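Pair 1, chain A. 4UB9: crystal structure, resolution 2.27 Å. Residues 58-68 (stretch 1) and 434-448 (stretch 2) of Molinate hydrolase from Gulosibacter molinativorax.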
# COMPACT_ATOMS: atom_id res chain seq x y z
N PHE A 58 28.81 52.70 -5.32
CA PHE A 58 29.55 52.94 -4.10
C PHE A 58 28.67 52.64 -2.91
O PHE A 58 27.58 53.22 -2.75
CB PHE A 58 30.08 54.38 -4.02
CG PHE A 58 31.04 54.60 -2.88
CD1 PHE A 58 32.34 54.17 -2.97
CD2 PHE A 58 30.64 55.29 -1.73
CE1 PHE A 58 33.23 54.37 -1.93
CE2 PHE A 58 31.54 55.51 -0.69
CZ PHE A 58 32.84 55.04 -0.79
N ILE A 59 29.20 51.79 -2.05
CA ILE A 59 28.48 51.34 -0.86
C ILE A 59 29.28 51.68 0.37
O ILE A 59 30.47 51.42 0.43
CB ILE A 59 28.22 49.82 -0.87
CG1 ILE A 59 27.35 49.44 -2.08
CG2 ILE A 59 27.55 49.37 0.42
CD1 ILE A 59 27.66 48.05 -2.62
N GLU A 60 28.58 52.20 1.35
CA GLU A 60 29.16 52.66 2.58
C GLU A 60 28.32 52.17 3.77
O GLU A 60 27.14 52.47 3.87
CB GLU A 60 29.18 54.17 2.54
CG GLU A 60 30.22 54.81 3.43
CD GLU A 60 30.18 56.33 3.32
OE1 GLU A 60 30.23 57.02 4.37
OE2 GLU A 60 30.07 56.84 2.19
N ASP A 61 28.94 51.42 4.67
CA ASP A 61 28.26 50.87 5.84
C ASP A 61 26.96 50.11 5.50
O ASP A 61 25.93 50.31 6.13
CB ASP A 61 28.00 51.98 6.86
CG ASP A 61 29.28 52.47 7.52
OD1 ASP A 61 30.36 51.99 7.15
OD2 ASP A 61 29.21 53.33 8.40
N GLY A 62 27.05 49.28 4.47
CA GLY A 62 25.93 48.44 4.07
C GLY A 62 24.92 49.05 3.11
O GLY A 62 24.19 48.34 2.46
N ARG A 63 24.92 50.38 3.00
CA ARG A 63 23.97 51.11 2.15
C ARG A 63 24.62 51.75 0.92
O ARG A 63 25.72 52.32 0.99
CB ARG A 63 23.26 52.20 2.94
CG ARG A 63 21.82 51.87 3.33
CD ARG A 63 21.74 51.07 4.62
NE ARG A 63 20.40 50.64 5.11
CZ ARG A 63 19.26 50.53 4.42
NH1 ARG A 63 19.14 50.84 3.13
NH2 ARG A 63 18.18 50.11 5.04
N ILE A 64 23.92 51.66 -0.22
CA ILE A 64 24.34 52.29 -1.44
C ILE A 64 24.27 53.79 -1.23
O ILE A 64 23.20 54.33 -0.92
CB ILE A 64 23.48 51.90 -2.66
CG1 ILE A 64 23.62 50.41 -2.98
CG2 ILE A 64 23.92 52.67 -3.90
CD1 ILE A 64 22.62 49.88 -3.98
N THR A 65 25.40 54.46 -1.42
CA THR A 65 25.48 55.95 -1.31
C THR A 65 25.65 56.66 -2.65
O THR A 65 25.23 57.79 -2.79
CB THR A 65 26.60 56.41 -0.36
OG1 THR A 65 27.85 55.86 -0.80
CG2 THR A 65 26.32 55.97 1.06
N LYS A 66 26.24 55.99 -3.63
CA LYS A 66 26.46 56.59 -4.92
C LYS A 66 26.36 55.63 -6.07
O LYS A 66 26.88 54.53 -6.02
CB LYS A 66 27.87 57.21 -4.94
CG LYS A 66 27.91 58.70 -4.67
CD LYS A 66 29.22 59.15 -4.04
CE LYS A 66 29.37 60.66 -4.16
NZ LYS A 66 29.73 61.26 -2.85
N VAL A 67 25.74 56.10 -7.14
CA VAL A 67 25.69 55.36 -8.40
C VAL A 67 25.86 56.34 -9.54
O VAL A 67 25.07 57.26 -9.70
CB VAL A 67 24.33 54.67 -8.62
CG1 VAL A 67 24.33 53.90 -9.95
CG2 VAL A 67 24.03 53.75 -7.47
N GLY A 68 26.90 56.16 -10.33
CA GLY A 68 27.09 57.05 -11.44
C GLY A 68 28.27 56.69 -12.29
O GLY A 68 28.86 55.61 -12.16
N ASP A 434 11.65 49.33 -1.09
CA ASP A 434 12.31 50.47 -0.44
C ASP A 434 13.72 50.10 0.05
O ASP A 434 14.56 50.94 0.15
CB ASP A 434 11.46 51.06 0.70
CG ASP A 434 11.08 50.01 1.77
OD1 ASP A 434 10.93 48.80 1.46
OD2 ASP A 434 10.92 50.40 2.94
N GLU A 435 13.99 48.82 0.28
CA GLU A 435 15.27 48.37 0.81
C GLU A 435 16.14 47.50 -0.06
O GLU A 435 17.36 47.45 0.12
CB GLU A 435 15.04 47.60 2.07
CG GLU A 435 14.50 48.48 3.14
CD GLU A 435 15.11 48.13 4.47
OE1 GLU A 435 15.36 49.06 5.26
OE2 GLU A 435 15.33 46.93 4.71
N LEU A 436 15.54 46.78 -0.98
CA LEU A 436 16.30 45.86 -1.81
C LEU A 436 15.62 45.59 -3.13
O LEU A 436 14.52 46.06 -3.38
CB LEU A 436 16.57 44.55 -1.05
CG LEU A 436 15.31 43.75 -0.61
CD1 LEU A 436 14.98 42.67 -1.63
CD2 LEU A 436 15.50 43.16 0.75
N GLY A 437 16.36 44.91 -4.01
CA GLY A 437 15.84 44.50 -5.31
C GLY A 437 16.23 45.39 -6.48
O GLY A 437 15.90 45.11 -7.62
N SER A 438 16.91 46.48 -6.17
CA SER A 438 17.52 47.31 -7.21
C SER A 438 18.74 48.05 -6.67
O SER A 438 18.87 48.31 -5.46
CB SER A 438 16.53 48.33 -7.80
OG SER A 438 16.19 49.34 -6.85
N ILE A 439 19.56 48.46 -7.62
CA ILE A 439 20.69 49.32 -7.32
C ILE A 439 20.30 50.79 -7.41
O ILE A 439 20.09 51.35 -8.49
CB ILE A 439 21.84 49.00 -8.26
CG1 ILE A 439 22.33 47.58 -7.93
CG2 ILE A 439 22.96 50.01 -8.05
CD1 ILE A 439 23.36 47.02 -8.88
N ASP A 440 20.15 51.40 -6.25
CA ASP A 440 19.58 52.75 -6.10
C ASP A 440 20.07 53.29 -4.79
O ASP A 440 20.17 52.56 -3.80
CB ASP A 440 18.03 52.75 -6.05
CG ASP A 440 17.39 52.88 -7.44
OD1 ASP A 440 17.63 53.90 -8.11
OD2 ASP A 440 16.65 51.96 -7.89
N VAL A 441 20.37 54.57 -4.80
CA VAL A 441 20.95 55.22 -3.65
C VAL A 441 19.99 55.05 -2.50
O VAL A 441 18.81 55.25 -2.66
CB VAL A 441 21.24 56.72 -3.92
CG1 VAL A 441 21.64 57.45 -2.64
CG2 VAL A 441 22.33 56.86 -4.98
N GLY A 442 20.50 54.71 -1.34
CA GLY A 442 19.66 54.54 -0.13
C GLY A 442 19.28 53.10 0.16
O GLY A 442 19.05 52.75 1.30
N LYS A 443 19.26 52.27 -0.86
CA LYS A 443 18.96 50.84 -0.69
C LYS A 443 20.15 50.03 -0.17
O LYS A 443 21.28 50.49 -0.17
CB LYS A 443 18.45 50.23 -2.00
CG LYS A 443 17.11 50.82 -2.44
CD LYS A 443 16.47 50.03 -3.56
CE LYS A 443 15.30 50.79 -4.12
NZ LYS A 443 14.41 49.94 -4.95
N LEU A 444 19.87 48.81 0.28
CA LEU A 444 20.94 47.93 0.78
C LEU A 444 21.96 47.59 -0.29
O LEU A 444 21.63 47.46 -1.46
CB LEU A 444 20.36 46.65 1.35
CG LEU A 444 19.59 46.82 2.67
CD1 LEU A 444 18.62 45.68 2.86
CD2 LEU A 444 20.53 46.91 3.87
N GLY A 445 23.20 47.40 0.14
CA GLY A 445 24.34 47.15 -0.76
C GLY A 445 24.57 45.73 -1.21
O GLY A 445 25.63 45.12 -0.99
N ASP A 446 23.55 45.20 -1.86
CA ASP A 446 23.57 43.85 -2.35
C ASP A 446 23.80 43.88 -3.82
O ASP A 446 22.99 44.41 -4.59
CB ASP A 446 22.22 43.14 -2.07
CG ASP A 446 21.92 42.97 -0.56
OD1 ASP A 446 22.81 43.22 0.29
OD2 ASP A 446 20.76 42.59 -0.23
N VAL A 447 24.87 43.24 -4.27
CA VAL A 447 25.26 43.34 -5.68
C VAL A 447 25.90 42.07 -6.12
O VAL A 447 26.61 41.42 -5.34
CB VAL A 447 26.30 44.45 -5.88
CG1 VAL A 447 26.79 44.52 -7.29
CG2 VAL A 447 25.73 45.79 -5.46
N VAL A 448 25.63 41.68 -7.35
CA VAL A 448 26.39 40.64 -7.98
C VAL A 448 27.04 41.14 -9.27
O VAL A 448 26.53 42.06 -9.92
CB VAL A 448 25.57 39.39 -8.28
CG1 VAL A 448 24.93 38.92 -7.01
CG2 VAL A 448 24.55 39.61 -9.36

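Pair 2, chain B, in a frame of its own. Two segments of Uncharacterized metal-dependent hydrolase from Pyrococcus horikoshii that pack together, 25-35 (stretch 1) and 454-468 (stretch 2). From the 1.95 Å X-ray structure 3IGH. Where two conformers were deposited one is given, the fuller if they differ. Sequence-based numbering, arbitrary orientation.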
# COMPACT_ATOMS: atom_id res chain seq x y z
N VAL B 25 6.20 -27.07 -5.96
CA VAL B 25 5.31 -26.92 -4.81
C VAL B 25 5.02 -25.44 -4.61
O VAL B 25 5.94 -24.63 -4.56
CB VAL B 25 5.88 -27.53 -3.50
CG1 VAL B 25 4.86 -27.43 -2.38
CG2 VAL B 25 6.26 -28.98 -3.71
N ILE B 26 3.74 -25.11 -4.49
CA ILE B 26 3.30 -23.73 -4.34
C ILE B 26 2.59 -23.54 -2.99
O ILE B 26 1.68 -24.28 -2.64
CB ILE B 26 2.35 -23.29 -5.49
CG1 ILE B 26 3.06 -23.42 -6.84
CG2 ILE B 26 1.85 -21.85 -5.28
CD1 ILE B 26 2.10 -23.63 -7.99
N SER B 27 3.04 -22.53 -2.26
CA SER B 27 2.41 -22.13 -1.01
C SER B 27 2.06 -20.65 -1.05
O SER B 27 2.97 -19.82 -1.20
CB SER B 27 3.35 -22.41 0.16
OG SER B 27 2.79 -21.94 1.36
N HIS B 28 0.76 -20.35 -0.89
CA HIS B 28 0.25 -18.97 -0.86
C HIS B 28 0.79 -18.09 -2.00
O HIS B 28 1.30 -16.98 -1.77
CB HIS B 28 0.51 -18.31 0.51
CG HIS B 28 -0.30 -18.91 1.63
ND1 HIS B 28 0.25 -19.72 2.60
CD2 HIS B 28 -1.62 -18.81 1.92
CE1 HIS B 28 -0.69 -20.09 3.44
NE2 HIS B 28 -1.83 -19.56 3.05
N GLY B 29 0.68 -18.59 -3.23
CA GLY B 29 1.09 -17.85 -4.41
C GLY B 29 2.59 -17.77 -4.65
O GLY B 29 3.02 -17.03 -5.52
N LYS B 30 3.37 -18.52 -3.88
CA LYS B 30 4.83 -18.56 -4.08
C LYS B 30 5.37 -19.97 -4.25
O LYS B 30 4.89 -20.90 -3.61
CB LYS B 30 5.55 -17.85 -2.92
CG LYS B 30 5.44 -16.33 -2.96
CD LYS B 30 6.61 -15.67 -2.25
CE LYS B 30 6.64 -14.17 -2.51
NZ LYS B 30 7.92 -13.57 -2.03
N VAL B 31 6.36 -20.13 -5.12
CA VAL B 31 7.07 -21.40 -5.32
C VAL B 31 7.95 -21.67 -4.10
O VAL B 31 8.72 -20.81 -3.67
CB VAL B 31 7.93 -21.38 -6.61
CG1 VAL B 31 8.79 -22.63 -6.72
CG2 VAL B 31 7.03 -21.20 -7.86
N ILE B 32 7.84 -22.86 -3.52
CA ILE B 32 8.70 -23.22 -2.37
C ILE B 32 9.62 -24.41 -2.63
O ILE B 32 10.63 -24.60 -1.93
CB ILE B 32 7.89 -23.38 -1.07
CG1 ILE B 32 6.81 -24.46 -1.21
CG2 ILE B 32 7.25 -22.06 -0.68
CD1 ILE B 32 6.33 -25.00 0.11
N TYR B 33 9.27 -25.20 -3.64
CA TYR B 33 10.13 -26.26 -4.14
C TYR B 33 10.00 -26.35 -5.66
O TYR B 33 8.90 -26.27 -6.20
CB TYR B 33 9.79 -27.61 -3.48
CG TYR B 33 10.59 -28.77 -4.03
CD1 TYR B 33 11.92 -28.99 -3.63
CD2 TYR B 33 10.03 -29.65 -4.95
CE1 TYR B 33 12.66 -30.04 -4.15
CE2 TYR B 33 10.76 -30.71 -5.47
CZ TYR B 33 12.07 -30.90 -5.07
OH TYR B 33 12.79 -31.95 -5.59
N ALA B 34 11.14 -26.48 -6.34
CA ALA B 34 11.19 -26.76 -7.77
C ALA B 34 12.19 -27.90 -7.95
O ALA B 34 13.36 -27.74 -7.61
CB ALA B 34 11.66 -25.53 -8.55
N GLY B 35 11.72 -29.03 -8.46
CA GLY B 35 12.59 -30.18 -8.66
C GLY B 35 11.87 -31.42 -9.14
O GLY B 35 11.01 -31.35 -10.04
N SER B 454 11.16 -8.04 -7.92
CA SER B 454 12.27 -8.96 -7.62
C SER B 454 11.82 -10.41 -7.41
O SER B 454 12.63 -11.33 -7.51
CB SER B 454 13.08 -8.47 -6.41
OG SER B 454 12.26 -8.45 -5.25
N ASP B 455 10.53 -10.61 -7.15
CA ASP B 455 10.01 -11.97 -6.94
C ASP B 455 9.11 -12.46 -8.08
O ASP B 455 8.28 -13.34 -7.89
CB ASP B 455 9.30 -12.08 -5.59
CG ASP B 455 8.15 -11.09 -5.44
OD1 ASP B 455 7.94 -10.25 -6.35
OD2 ASP B 455 7.45 -11.14 -4.40
N ILE B 456 9.25 -11.87 -9.27
CA ILE B 456 8.48 -12.32 -10.43
C ILE B 456 9.44 -12.66 -11.57
O ILE B 456 10.52 -12.07 -11.67
CB ILE B 456 7.42 -11.25 -10.87
CG1 ILE B 456 6.47 -10.91 -9.71
CG2 ILE B 456 6.64 -11.72 -12.12
CD1 ILE B 456 5.39 -9.87 -10.02
N GLY B 457 9.07 -13.63 -12.40
CA GLY B 457 9.76 -13.84 -13.67
C GLY B 457 10.41 -15.21 -13.82
O GLY B 457 10.72 -15.62 -14.94
N LYS B 458 10.63 -15.88 -12.70
CA LYS B 458 11.15 -17.25 -12.68
C LYS B 458 10.23 -18.15 -11.86
O LYS B 458 9.39 -17.65 -11.11
CB LYS B 458 12.57 -17.29 -12.11
CG LYS B 458 13.65 -16.67 -13.00
CD LYS B 458 15.03 -16.90 -12.41
CE LYS B 458 16.09 -16.06 -13.11
NZ LYS B 458 16.38 -16.52 -14.50
N LEU B 459 10.36 -19.46 -12.01
CA LEU B 459 9.55 -20.36 -11.17
C LEU B 459 10.45 -21.15 -10.23
O LEU B 459 10.26 -22.34 -9.98
CB LEU B 459 8.61 -21.25 -12.01
CG LEU B 459 7.48 -20.57 -12.79
CD1 LEU B 459 6.85 -21.52 -13.81
CD2 LEU B 459 6.39 -19.96 -11.87
N GLU B 460 11.46 -20.45 -9.71
CA GLU B 460 12.37 -20.98 -8.70
C GLU B 460 11.82 -20.60 -7.33
O GLU B 460 10.97 -19.71 -7.25
CB GLU B 460 13.77 -20.40 -8.92
CG GLU B 460 14.46 -20.96 -10.16
CD GLU B 460 15.66 -20.15 -10.63
OE1 GLU B 460 16.14 -20.41 -11.75
OE2 GLU B 460 16.12 -19.25 -9.88
N PRO B 461 12.25 -21.30 -6.25
CA PRO B 461 11.85 -20.95 -4.88
C PRO B 461 12.03 -19.47 -4.52
O PRO B 461 13.06 -18.87 -4.83
CB PRO B 461 12.75 -21.84 -4.01
CG PRO B 461 12.98 -23.04 -4.85
CD PRO B 461 13.10 -22.52 -6.26
N GLY B 462 11.01 -18.88 -3.89
CA GLY B 462 11.03 -17.46 -3.53
C GLY B 462 10.23 -16.60 -4.49
O GLY B 462 9.75 -15.52 -4.12
N PHE B 463 10.07 -17.07 -5.72
CA PHE B 463 9.32 -16.33 -6.74
C PHE B 463 7.82 -16.57 -6.62
O PHE B 463 7.39 -17.63 -6.16
CB PHE B 463 9.81 -16.71 -8.14
CG PHE B 463 11.13 -16.07 -8.52
CD1 PHE B 463 12.34 -16.66 -8.16
CD2 PHE B 463 11.15 -14.88 -9.25
CE1 PHE B 463 13.56 -16.07 -8.53
CE2 PHE B 463 12.35 -14.28 -9.62
CZ PHE B 463 13.56 -14.88 -9.26
N LYS B 464 7.03 -15.57 -7.02
CA LYS B 464 5.58 -15.73 -7.14
C LYS B 464 5.27 -16.80 -8.20
O LYS B 464 5.93 -16.86 -9.24
CB LYS B 464 4.90 -14.42 -7.54
CG LYS B 464 4.89 -13.35 -6.45
CD LYS B 464 3.91 -12.23 -6.77
CE LYS B 464 3.83 -11.23 -5.63
NZ LYS B 464 2.67 -10.30 -5.74
N ALA B 465 4.27 -17.63 -7.92
CA ALA B 465 3.87 -18.70 -8.83
C ALA B 465 2.93 -18.17 -9.91
O ALA B 465 1.73 -18.51 -9.93
CB ALA B 465 3.23 -19.85 -8.06
N GLU B 466 3.46 -17.33 -10.78
CA GLU B 466 2.72 -16.84 -11.94
C GLU B 466 3.19 -17.66 -13.12
O GLU B 466 4.31 -17.49 -13.59
CB GLU B 466 2.99 -15.35 -12.20
CG GLU B 466 2.79 -14.44 -10.99
CD GLU B 466 1.34 -14.28 -10.58
OE1 GLU B 466 0.45 -14.88 -11.20
OE2 GLU B 466 1.10 -13.53 -9.62
N TYR B 467 2.33 -18.55 -13.57
CA TYR B 467 2.71 -19.48 -14.61
C TYR B 467 1.57 -19.67 -15.58
O TYR B 467 0.41 -19.35 -15.28
CB TYR B 467 3.15 -20.83 -13.99
CG TYR B 467 2.06 -21.52 -13.19
CD1 TYR B 467 1.12 -22.34 -13.82
CD2 TYR B 467 1.97 -21.35 -11.81
CE1 TYR B 467 0.12 -22.97 -13.10
CE2 TYR B 467 0.97 -21.97 -11.07
CZ TYR B 467 0.04 -22.78 -11.72
OH TYR B 467 -0.96 -23.41 -11.01
N ILE B 468 1.90 -20.19 -16.76
CA ILE B 468 0.89 -20.58 -17.73
C ILE B 468 1.13 -22.04 -18.12
O ILE B 468 2.26 -22.51 -18.12
CB ILE B 468 0.84 -19.63 -18.97
CG1 ILE B 468 2.21 -19.49 -19.65
CG2 ILE B 468 0.34 -18.25 -18.56
CD1 ILE B 468 2.22 -18.47 -20.80
O HOH W 1 1.08 -15.02 -7.23

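What backbone arrangement do the two pairs share? In each, a β-hairpin closed by a type I' turn, Glu A60 to Arg A63 in pair 1 and Ser B27 to Lys B30 in pair 2, packs against a segment bent by a type II turn, Asp A440 to Lys A443 or Glu B460 to Phe B463. Fourteen central residues superpose with an RMSD of 0.5 Å. Three backbone hydrogen bonds join the stretches in both. In pair 1, Gly A445 N donates to Gly A62 O (2.7 Å), Ile A64 N to Lys A443 O (2.9 Å) and Gly A442 N to Ile A64 O (2.8 Å). The matching bonds in pair 2 run from Ala B465 N to Gly B29 O (2.8 Å), Val B31 N to Phe B463 O (2.9 Å) and Gly B462 N to Val B31 O (3.0 Å). All three bonds join main-chain atoms, and the register is the same although most side chains differ.

Which positions in the contact keep their residue? Gly A62 matches Gly B29, at the third position of the type I' turn, where phi is positive in both. Gly A442 matches Gly B462, at the third position of the type II turn; at its backbone angles a CB would be jammed against the preceding carbonyl oxygen. Ile A59 and Ile B26 also coincide, both pointing toward the other stretch with chi1 in m.

How is the apolar centre filled by different side chains? Ile A64 and Val B31 both point toward the opposing segment. Ile A64, the longer of the two, places CD1 4.1 Å from Ile A439 CG2, while Val B31 CG2 lies 4.2 Å from Leu B459 CD2 and 4.0 Å from Ala B465 CB. That alanine matches Gly A445, where an ideal CB would clash with Ile A59 CG2 and Gly A62 O. In pair 2 the methyl is accommodated, with Ala B465 CB 3.7 Å from Ile B26 CG2. Further along, Ile A59 CD1 meets Val A447 CG2 at 4.1 Å, whereas Ile B26 CD1 reaches Tyr B467 CE2 at 3.7 Å. At the other end, Val A67 CG2 contacts Ile A439 CG2 (3.9 Å) and Val A441 CG2 (4.3 Å); the smaller Ala B34 meets the residue matching Val A441, its CB 4.0 Å from Pro B461 CD.

How does a basic side chain reach an acid on the other stretch? Arg A63 and Lys B30 both leave the backbone sideways, but their ends come nearer the other stretch and reach a matching acid. Arg A63 NH2 forms a salt bridge with Glu A435 OE1 at 3.0 Å, its hydrogen bond weak, and Leu A444 CD2 lies over one face of the guanidinium. Lys B30 NZ pairs with Asp B455 OD2 at 3.4 Å, also through a weak hydrogen bond, and donates a second weak bond to Gly B462 O at 3.4 Å. The equivalent approach in pair 1, Arg A63 NH1 to Gly A442 O at 2.6 Å, is close but too poorly angled for a hydrogen bond.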